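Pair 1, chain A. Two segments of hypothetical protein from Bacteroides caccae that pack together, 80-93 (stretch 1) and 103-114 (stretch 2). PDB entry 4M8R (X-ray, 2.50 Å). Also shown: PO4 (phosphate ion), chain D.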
# COMPACT_ATOMS: atom_id res chain seq x y z
N ARG A 80 -7.68 -31.11 13.29
CA ARG A 80 -8.56 -30.00 13.66
C ARG A 80 -8.62 -28.99 12.53
O ARG A 80 -7.60 -28.65 11.95
CB ARG A 80 -8.08 -29.33 14.95
CG ARG A 80 -9.15 -28.48 15.62
CD ARG A 80 -8.74 -28.02 17.01
NE ARG A 80 -8.70 -29.11 17.98
CZ ARG A 80 -9.76 -29.68 18.56
NH1 ARG A 80 -11.00 -29.27 18.29
NH2 ARG A 80 -9.58 -30.67 19.44
N MSE A 81 -9.82 -28.52 12.20
CA MSE A 81 -9.99 -27.51 11.15
C MSE A 81 -9.71 -26.15 11.76
O MSE A 81 -10.19 -25.85 12.86
CB MSE A 81 -11.40 -27.55 10.57
CG MSE A 81 -11.79 -28.91 9.97
SE MSE A 81 -10.49 -29.51 8.61
CE MSE A 81 -10.72 -28.06 7.31
N PRO A 82 -8.93 -25.32 11.06
CA PRO A 82 -8.50 -24.04 11.62
C PRO A 82 -9.50 -22.89 11.51
O PRO A 82 -10.37 -22.88 10.64
CB PRO A 82 -7.27 -23.70 10.78
CG PRO A 82 -7.54 -24.32 9.46
CD PRO A 82 -8.28 -25.59 9.76
N TYR A 83 -9.34 -21.92 12.41
CA TYR A 83 -10.02 -20.64 12.35
C TYR A 83 -9.22 -19.67 11.48
O TYR A 83 -8.14 -20.01 11.00
CB TYR A 83 -10.19 -20.05 13.76
CG TYR A 83 -11.17 -20.79 14.63
CD1 TYR A 83 -10.78 -21.90 15.37
CD2 TYR A 83 -12.50 -20.37 14.72
CE1 TYR A 83 -11.68 -22.58 16.17
CE2 TYR A 83 -13.40 -21.04 15.51
CZ TYR A 83 -12.99 -22.15 16.24
OH TYR A 83 -13.91 -22.81 17.03
N ARG A 84 -9.77 -18.48 11.28
CA ARG A 84 -9.09 -17.32 10.67
C ARG A 84 -8.94 -17.36 9.15
O ARG A 84 -8.25 -16.52 8.58
CB ARG A 84 -7.72 -17.05 11.34
CG ARG A 84 -7.82 -16.85 12.84
CD ARG A 84 -6.50 -16.42 13.46
NE ARG A 84 -6.70 -15.96 14.84
CZ ARG A 84 -6.84 -16.76 15.90
NH1 ARG A 84 -6.79 -18.08 15.78
NH2 ARG A 84 -7.04 -16.22 17.09
N LYS A 85 -9.59 -18.31 8.48
CA LYS A 85 -9.69 -18.25 7.03
C LYS A 85 -11.12 -17.93 6.65
O LYS A 85 -12.04 -18.18 7.42
CB LYS A 85 -9.27 -19.57 6.39
CG LYS A 85 -8.04 -20.23 6.99
CD LYS A 85 -6.80 -19.37 6.90
CE LYS A 85 -5.62 -20.06 7.57
NZ LYS A 85 -5.89 -20.46 8.98
N PRO A 86 -11.33 -17.36 5.45
CA PRO A 86 -12.69 -17.24 4.93
C PRO A 86 -13.27 -18.59 4.54
O PRO A 86 -12.55 -19.60 4.58
CB PRO A 86 -12.53 -16.36 3.69
CG PRO A 86 -11.09 -16.44 3.34
CD PRO A 86 -10.34 -16.67 4.61
N GLU A 87 -14.55 -18.61 4.18
CA GLU A 87 -15.17 -19.82 3.68
C GLU A 87 -14.36 -20.33 2.50
O GLU A 87 -14.16 -19.61 1.54
CB GLU A 87 -16.61 -19.58 3.25
CG GLU A 87 -17.26 -20.78 2.58
CD GLU A 87 -18.73 -20.57 2.30
OE1 GLU A 87 -19.45 -20.19 3.24
OE2 GLU A 87 -19.16 -20.80 1.16
N SER A 88 -13.90 -21.58 2.59
CA SER A 88 -12.92 -22.10 1.64
C SER A 88 -13.19 -23.52 1.22
O SER A 88 -13.65 -24.35 2.01
CB SER A 88 -11.54 -22.06 2.28
OG SER A 88 -11.11 -20.74 2.51
N ARG A 89 -12.87 -23.81 -0.04
CA ARG A 89 -12.63 -25.17 -0.49
C ARG A 89 -11.26 -25.57 0.06
O ARG A 89 -10.25 -24.94 -0.28
CB ARG A 89 -12.63 -25.24 -2.02
CG ARG A 89 -11.98 -26.48 -2.62
CD ARG A 89 -11.94 -26.36 -4.14
NE ARG A 89 -11.36 -27.53 -4.80
CZ ARG A 89 -10.07 -27.68 -5.11
NH1 ARG A 89 -9.17 -26.74 -4.82
NH2 ARG A 89 -9.67 -28.79 -5.72
N VAL A 90 -11.24 -26.60 0.90
CA VAL A 90 -10.01 -27.06 1.52
C VAL A 90 -9.66 -28.45 1.00
O VAL A 90 -10.45 -29.38 1.14
CB VAL A 90 -10.13 -27.13 3.05
CG1 VAL A 90 -8.84 -27.62 3.68
CG2 VAL A 90 -10.51 -25.76 3.60
N GLU A 91 -8.48 -28.58 0.39
CA GLU A 91 -7.98 -29.88 -0.01
C GLU A 91 -6.97 -30.35 1.02
O GLU A 91 -6.10 -29.59 1.44
CB GLU A 91 -7.33 -29.82 -1.39
CG GLU A 91 -6.96 -31.20 -1.93
CD GLU A 91 -6.73 -31.22 -3.43
OE1 GLU A 91 -6.63 -30.14 -4.06
OE2 GLU A 91 -6.63 -32.34 -3.98
N ILE A 92 -7.13 -31.61 1.43
CA ILE A 92 -6.36 -32.20 2.53
C ILE A 92 -5.36 -33.20 1.97
O ILE A 92 -5.73 -34.14 1.28
CB ILE A 92 -7.31 -32.90 3.52
CG1 ILE A 92 -8.32 -31.89 4.06
CG2 ILE A 92 -6.54 -33.52 4.67
CD1 ILE A 92 -9.47 -32.51 4.83
N PHE A 93 -4.08 -32.98 2.29
CA PHE A 93 -2.99 -33.79 1.76
C PHE A 93 -2.24 -34.53 2.86
O PHE A 93 -1.93 -33.96 3.90
CB PHE A 93 -1.97 -32.90 1.04
CG PHE A 93 -2.52 -32.20 -0.17
CD1 PHE A 93 -2.48 -32.81 -1.41
CD2 PHE A 93 -3.04 -30.92 -0.06
CE1 PHE A 93 -2.97 -32.16 -2.53
CE2 PHE A 93 -3.54 -30.27 -1.18
CZ PHE A 93 -3.51 -30.89 -2.41
N LEU A 103 -6.01 -36.60 -0.09
CA LEU A 103 -6.91 -37.51 0.61
C LEU A 103 -8.36 -37.16 0.32
O LEU A 103 -9.22 -38.04 0.27
CB LEU A 103 -6.67 -37.44 2.11
CG LEU A 103 -5.28 -37.89 2.57
CD1 LEU A 103 -5.07 -37.51 4.03
CD2 LEU A 103 -5.07 -39.39 2.37
N GLY A 104 -8.65 -35.87 0.15
CA GLY A 104 -10.01 -35.42 -0.13
C GLY A 104 -10.19 -33.93 0.07
O GLY A 104 -9.24 -33.21 0.37
N LYS A 105 -11.43 -33.48 -0.09
CA LYS A 105 -11.76 -32.07 0.00
C LYS A 105 -12.94 -31.85 0.94
O LYS A 105 -13.80 -32.72 1.07
CB LYS A 105 -12.14 -31.53 -1.37
CG LYS A 105 -11.08 -31.77 -2.43
CD LYS A 105 -11.56 -31.32 -3.80
CE LYS A 105 -12.68 -32.20 -4.32
NZ LYS A 105 -13.05 -31.86 -5.71
N VAL A 106 -12.96 -30.70 1.58
CA VAL A 106 -14.09 -30.28 2.39
C VAL A 106 -14.37 -28.82 2.14
O VAL A 106 -13.51 -28.10 1.64
CB VAL A 106 -13.86 -30.50 3.90
CG1 VAL A 106 -13.71 -31.98 4.20
CG2 VAL A 106 -12.65 -29.73 4.40
N LEU A 107 -15.58 -28.40 2.47
CA LEU A 107 -15.94 -26.99 2.44
C LEU A 107 -15.89 -26.51 3.88
O LEU A 107 -16.62 -27.02 4.74
CB LEU A 107 -17.33 -26.80 1.84
CG LEU A 107 -17.85 -25.37 1.72
CD1 LEU A 107 -16.89 -24.49 0.92
CD2 LEU A 107 -19.23 -25.36 1.07
N LEU A 108 -15.02 -25.55 4.16
CA LEU A 108 -14.82 -25.04 5.51
C LEU A 108 -15.55 -23.72 5.67
O LEU A 108 -15.29 -22.77 4.93
CB LEU A 108 -13.32 -24.84 5.78
CG LEU A 108 -12.91 -24.37 7.18
CD1 LEU A 108 -13.33 -25.38 8.24
CD2 LEU A 108 -11.42 -24.14 7.23
N ALA A 109 -16.47 -23.66 6.62
CA ALA A 109 -17.25 -22.44 6.85
C ALA A 109 -16.34 -21.31 7.32
O ALA A 109 -15.25 -21.56 7.82
CB ALA A 109 -18.34 -22.70 7.88
N ASP A 110 -16.80 -20.08 7.15
CA ASP A 110 -16.01 -18.90 7.48
C ASP A 110 -15.50 -18.97 8.92
O ASP A 110 -16.25 -19.25 9.84
CB ASP A 110 -16.83 -17.62 7.27
CG ASP A 110 -16.01 -16.36 7.50
OD1 ASP A 110 -15.84 -15.95 8.67
OD2 ASP A 110 -15.52 -15.76 6.52
N GLY A 111 -14.21 -18.71 9.10
CA GLY A 111 -13.60 -18.66 10.43
C GLY A 111 -12.95 -17.32 10.74
O GLY A 111 -12.12 -17.23 11.64
N GLN A 112 -13.33 -16.28 10.01
CA GLN A 112 -12.71 -14.97 10.21
C GLN A 112 -13.17 -14.38 11.53
O GLN A 112 -14.34 -14.45 11.87
CB GLN A 112 -13.04 -14.02 9.06
CG GLN A 112 -12.22 -14.30 7.81
CD GLN A 112 -12.60 -13.40 6.65
OE1 GLN A 112 -11.81 -12.56 6.23
NE2 GLN A 112 -13.82 -13.55 6.15
N THR A 113 -12.23 -13.80 12.27
CA THR A 113 -12.51 -13.24 13.58
C THR A 113 -13.00 -11.79 13.48
O THR A 113 -12.56 -11.05 12.61
CB THR A 113 -11.24 -13.28 14.44
OG1 THR A 113 -10.17 -12.64 13.73
CG2 THR A 113 -10.84 -14.71 14.74
N PRO A 114 -13.92 -11.38 14.37
CA PRO A 114 -14.47 -10.02 14.30
C PRO A 114 -13.38 -8.98 14.53
O PRO A 114 -12.53 -9.18 15.39
CB PRO A 114 -15.50 -10.00 15.43
CG PRO A 114 -15.06 -11.05 16.39
CD PRO A 114 -14.39 -12.11 15.56
P PO4 D . -10.66 -31.54 -8.06
O1 PO4 D . -9.25 -31.81 -7.60
O2 PO4 D . -11.28 -30.40 -7.29
O3 PO4 D . -10.68 -31.18 -9.53
O4 PO4 D . -11.46 -32.79 -7.81
O HOH W 1 -7.48 -13.41 14.02
O HOH W 2 -12.72 -21.05 6.86
O HOH W 3 -19.31 -20.11 6.03
O HOH W 4 -16.17 -16.33 3.95

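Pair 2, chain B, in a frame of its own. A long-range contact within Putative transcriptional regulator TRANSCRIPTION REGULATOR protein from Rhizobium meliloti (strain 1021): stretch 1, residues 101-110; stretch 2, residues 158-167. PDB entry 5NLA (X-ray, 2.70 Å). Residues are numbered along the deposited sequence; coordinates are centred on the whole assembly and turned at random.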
# COMPACT_ATOMS: atom_id res chain seq x y z
N GLN B 101 -9.48 -4.24 -6.47
CA GLN B 101 -10.90 -3.97 -6.28
C GLN B 101 -11.39 -4.73 -5.05
O GLN B 101 -11.39 -5.96 -5.04
CB GLN B 101 -11.70 -4.37 -7.52
CG GLN B 101 -11.41 -3.48 -8.74
CD GLN B 101 -11.82 -4.11 -10.06
OE1 GLN B 101 -11.35 -5.19 -10.44
NE2 GLN B 101 -12.68 -3.41 -10.80
N GLN B 102 -11.78 -3.99 -4.02
CA GLN B 102 -12.23 -4.55 -2.76
C GLN B 102 -13.72 -4.31 -2.52
O GLN B 102 -14.20 -3.17 -2.66
CB GLN B 102 -11.45 -3.91 -1.62
CG GLN B 102 -11.75 -4.47 -0.25
CD GLN B 102 -10.70 -4.06 0.76
OE1 GLN B 102 -10.24 -4.87 1.57
NE2 GLN B 102 -10.29 -2.80 0.70
N VAL B 103 -14.44 -5.36 -2.16
CA VAL B 103 -15.80 -5.23 -1.65
C VAL B 103 -15.85 -5.96 -0.32
O VAL B 103 -15.49 -7.13 -0.24
CB VAL B 103 -16.85 -5.83 -2.61
CG1 VAL B 103 -18.25 -5.70 -2.01
CG2 VAL B 103 -16.78 -5.15 -3.97
N THR B 104 -16.29 -5.26 0.72
CA THR B 104 -16.12 -5.75 2.07
C THR B 104 -17.23 -5.25 3.03
O THR B 104 -17.72 -4.13 2.85
CB THR B 104 -14.70 -5.37 2.56
OG1 THR B 104 -14.34 -6.19 3.67
CG2 THR B 104 -14.60 -3.89 2.92
N PRO B 105 -17.65 -6.08 4.00
CA PRO B 105 -18.60 -5.61 5.03
C PRO B 105 -17.92 -4.74 6.10
O PRO B 105 -16.71 -4.58 6.07
CB PRO B 105 -19.14 -6.91 5.66
CG PRO B 105 -18.76 -7.99 4.72
CD PRO B 105 -17.49 -7.54 4.07
N ALA B 106 -18.71 -4.18 7.02
CA ALA B 106 -18.16 -3.33 8.07
C ALA B 106 -17.22 -4.14 8.93
O ALA B 106 -17.57 -5.22 9.38
CB ALA B 106 -19.24 -2.72 8.94
N HIS B 107 -16.01 -3.63 9.13
CA HIS B 107 -15.04 -4.26 10.03
C HIS B 107 -14.10 -3.17 10.54
O HIS B 107 -14.19 -2.01 10.13
CB HIS B 107 -14.24 -5.35 9.30
CG HIS B 107 -13.43 -4.82 8.17
ND1 HIS B 107 -13.98 -4.41 6.98
CD2 HIS B 107 -12.10 -4.56 8.07
CE1 HIS B 107 -13.04 -3.95 6.18
NE2 HIS B 107 -11.89 -4.03 6.82
N SER B 108 -13.24 -3.55 11.47
CA SER B 108 -12.19 -2.69 11.93
C SER B 108 -10.83 -3.30 11.52
O SER B 108 -10.72 -4.52 11.26
CB SER B 108 -12.31 -2.45 13.42
OG SER B 108 -12.02 -3.64 14.13
N TYR B 109 -9.82 -2.44 11.46
CA TYR B 109 -8.50 -2.81 10.95
C TYR B 109 -7.37 -2.16 11.74
O TYR B 109 -7.48 -1.03 12.23
CB TYR B 109 -8.38 -2.47 9.45
CG TYR B 109 -8.79 -1.05 9.08
CD1 TYR B 109 -7.89 -0.00 9.17
CD2 TYR B 109 -10.10 -0.76 8.68
CE1 TYR B 109 -8.26 1.29 8.83
CE2 TYR B 109 -10.48 0.53 8.34
CZ TYR B 109 -9.56 1.56 8.42
OH TYR B 109 -9.94 2.86 8.10
N GLU B 110 -6.27 -2.89 11.88
CA GLU B 110 -5.05 -2.36 12.48
C GLU B 110 -3.83 -2.85 11.71
O GLU B 110 -3.72 -4.04 11.42
CB GLU B 110 -4.94 -2.77 13.95
CG GLU B 110 -3.76 -2.14 14.67
CD GLU B 110 -3.82 -2.28 16.18
OE1 GLU B 110 -4.62 -3.10 16.69
OE2 GLU B 110 -3.06 -1.56 16.87
N PRO B 158 2.16 2.86 11.13
CA PRO B 158 0.99 2.19 11.68
C PRO B 158 -0.28 3.02 11.58
O PRO B 158 -0.22 4.24 11.48
CB PRO B 158 1.36 1.93 13.14
CG PRO B 158 2.42 2.92 13.46
CD PRO B 158 3.12 3.28 12.18
N TYR B 159 -1.41 2.31 11.56
CA TYR B 159 -2.72 2.92 11.61
C TYR B 159 -3.79 1.96 12.15
O TYR B 159 -3.70 0.74 11.99
CB TYR B 159 -3.11 3.45 10.23
CG TYR B 159 -3.22 2.41 9.13
CD1 TYR B 159 -4.44 1.79 8.83
CD2 TYR B 159 -2.13 2.09 8.36
CE1 TYR B 159 -4.55 0.86 7.81
CE2 TYR B 159 -2.23 1.16 7.33
CZ TYR B 159 -3.43 0.55 7.05
OH TYR B 159 -3.48 -0.37 6.03
N ARG B 160 -4.78 2.54 12.83
CA ARG B 160 -5.97 1.87 13.36
C ARG B 160 -7.16 2.49 12.64
O ARG B 160 -7.18 3.70 12.39
CB ARG B 160 -6.14 2.15 14.88
CG ARG B 160 -5.37 1.23 15.81
CD ARG B 160 -4.77 1.93 17.04
NE ARG B 160 -3.96 3.12 16.72
CZ ARG B 160 -2.78 3.15 16.07
NH1 ARG B 160 -2.17 2.04 15.63
NH2 ARG B 160 -2.19 4.33 15.86
N GLY B 161 -8.18 1.70 12.34
CA GLY B 161 -9.44 2.28 11.93
C GLY B 161 -10.62 1.35 11.83
O GLY B 161 -10.55 0.18 12.20
N ARG B 162 -11.70 1.90 11.32
CA ARG B 162 -12.93 1.17 11.06
C ARG B 162 -13.48 1.61 9.72
O ARG B 162 -13.35 2.79 9.35
CB ARG B 162 -13.99 1.48 12.12
CG ARG B 162 -13.57 1.30 13.57
CD ARG B 162 -14.70 1.53 14.58
NE ARG B 162 -15.76 2.39 14.06
CZ ARG B 162 -16.84 1.97 13.37
NH1 ARG B 162 -17.06 0.68 13.08
NH2 ARG B 162 -17.73 2.87 12.95
N MET B 163 -14.07 0.67 8.99
CA MET B 163 -14.93 1.07 7.89
C MET B 163 -16.30 0.43 7.99
O MET B 163 -16.51 -0.65 8.54
CB MET B 163 -14.29 0.83 6.51
CG MET B 163 -13.91 -0.60 6.18
SD MET B 163 -13.20 -0.72 4.53
CE MET B 163 -11.55 -0.30 5.03
N THR B 164 -17.24 1.16 7.44
CA THR B 164 -18.57 0.69 7.21
C THR B 164 -18.41 -0.35 6.07
O THR B 164 -17.26 -0.62 5.62
CB THR B 164 -19.45 1.94 6.90
OG1 THR B 164 -20.74 1.76 7.45
CG2 THR B 164 -19.56 2.22 5.44
N ASP B 165 -19.50 -0.97 5.62
CA ASP B 165 -19.45 -1.78 4.41
C ASP B 165 -19.08 -0.85 3.25
O ASP B 165 -19.46 0.30 3.24
CB ASP B 165 -20.76 -2.52 4.14
CG ASP B 165 -21.90 -1.61 3.68
OD1 ASP B 165 -21.98 -0.41 4.03
OD2 ASP B 165 -22.78 -2.12 2.97
N ALA B 166 -18.27 -1.33 2.32
CA ALA B 166 -17.71 -0.43 1.32
C ALA B 166 -17.26 -1.16 0.09
O ALA B 166 -17.03 -2.37 0.12
CB ALA B 166 -16.55 0.34 1.92
N ALA B 167 -17.17 -0.41 -0.99
CA ALA B 167 -16.55 -0.84 -2.24
C ALA B 167 -15.47 0.17 -2.52
O ALA B 167 -15.74 1.37 -2.59
CB ALA B 167 -17.56 -0.85 -3.38

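The sharpest difference lies at one matched pair of cross-strand partners. In pair 1, Val A90 faces Val A106, and the two pack directly, CB of Val A90 lying 3.9 Å from CG2 of Val A106. In pair 2 the same positions hold Tyr B109 and Gly B161. The tyrosine, with chi1 in the p well, folds across the neighbouring strand, and CA of Gly B161 sits over the ring face, 3.8 Å from the centroid of the Tyr B109 ring. A CB on Gly B161 would fall 2.6 Å from OH of Tyr B109, a clash, so the absence of a side chain makes room for the ring. One position is large and the other empty in pair 2, whereas pair 1 uses two side chains of equal size.

These differences are carried on a common backbone, which superposes with an RMSD of 0.8 Å over 14 central residues. In both pairs two antiparallel strands are joined by paired backbone hydrogen bonds. Val A90 N to Val A106 O and Val A106 N to Val A90 O measure 2.8 and 2.9 Å; Tyr B109 N to Gly B161 O and Gly B161 N to Tyr B109 O are both 2.8 Å. The next matched pair, Ser A88 with Leu A108 and His B107 with Met B163, is bonded in the same way. Beyond it, through the matched prolines Pro A86 and Pro B105, the chains stay side by side, and the bonding resumes: Gly A111 N donates to Lys A85 O (2.8 Å), as Ala B166 N does to Thr B104 O (2.9 Å).

Leu A108 and Met B163 have side-chain centres only 0.4 Å apart after superposition, yet they fill that space differently. Leu A108 brings CB to 3.7 Å from CG2 of Val A90, and its CD1 lies 3.7 Å from CB of the selenomethionine Met A81. The longer Met B163 reaches CE to 3.6 Å from CE2 of Tyr B109, while its CG approaches CE1 of His B107 at 3.5 Å. Ser A88, matched to that histidine, and His B107 bond alike to the matched prolines, OG of Ser A88 to O of Pro A86 (2.8 Å) and ND1 of His B107 to O of Pro B105 (2.9 Å), but only the histidine also reaches the opposing strand.

On the other face, Glu A91 matches Glu B110 and Lys A105 matches Arg B160. Pair 2 forms a long salt bridge, Glu B110 OE2 to Arg B160 NH1 at 3.9 Å. In pair 1, NZ of Lys A105 and NH2 of Arg A89 each lie 2.8 Å from phosphate O2, so the anion bridges two like charges.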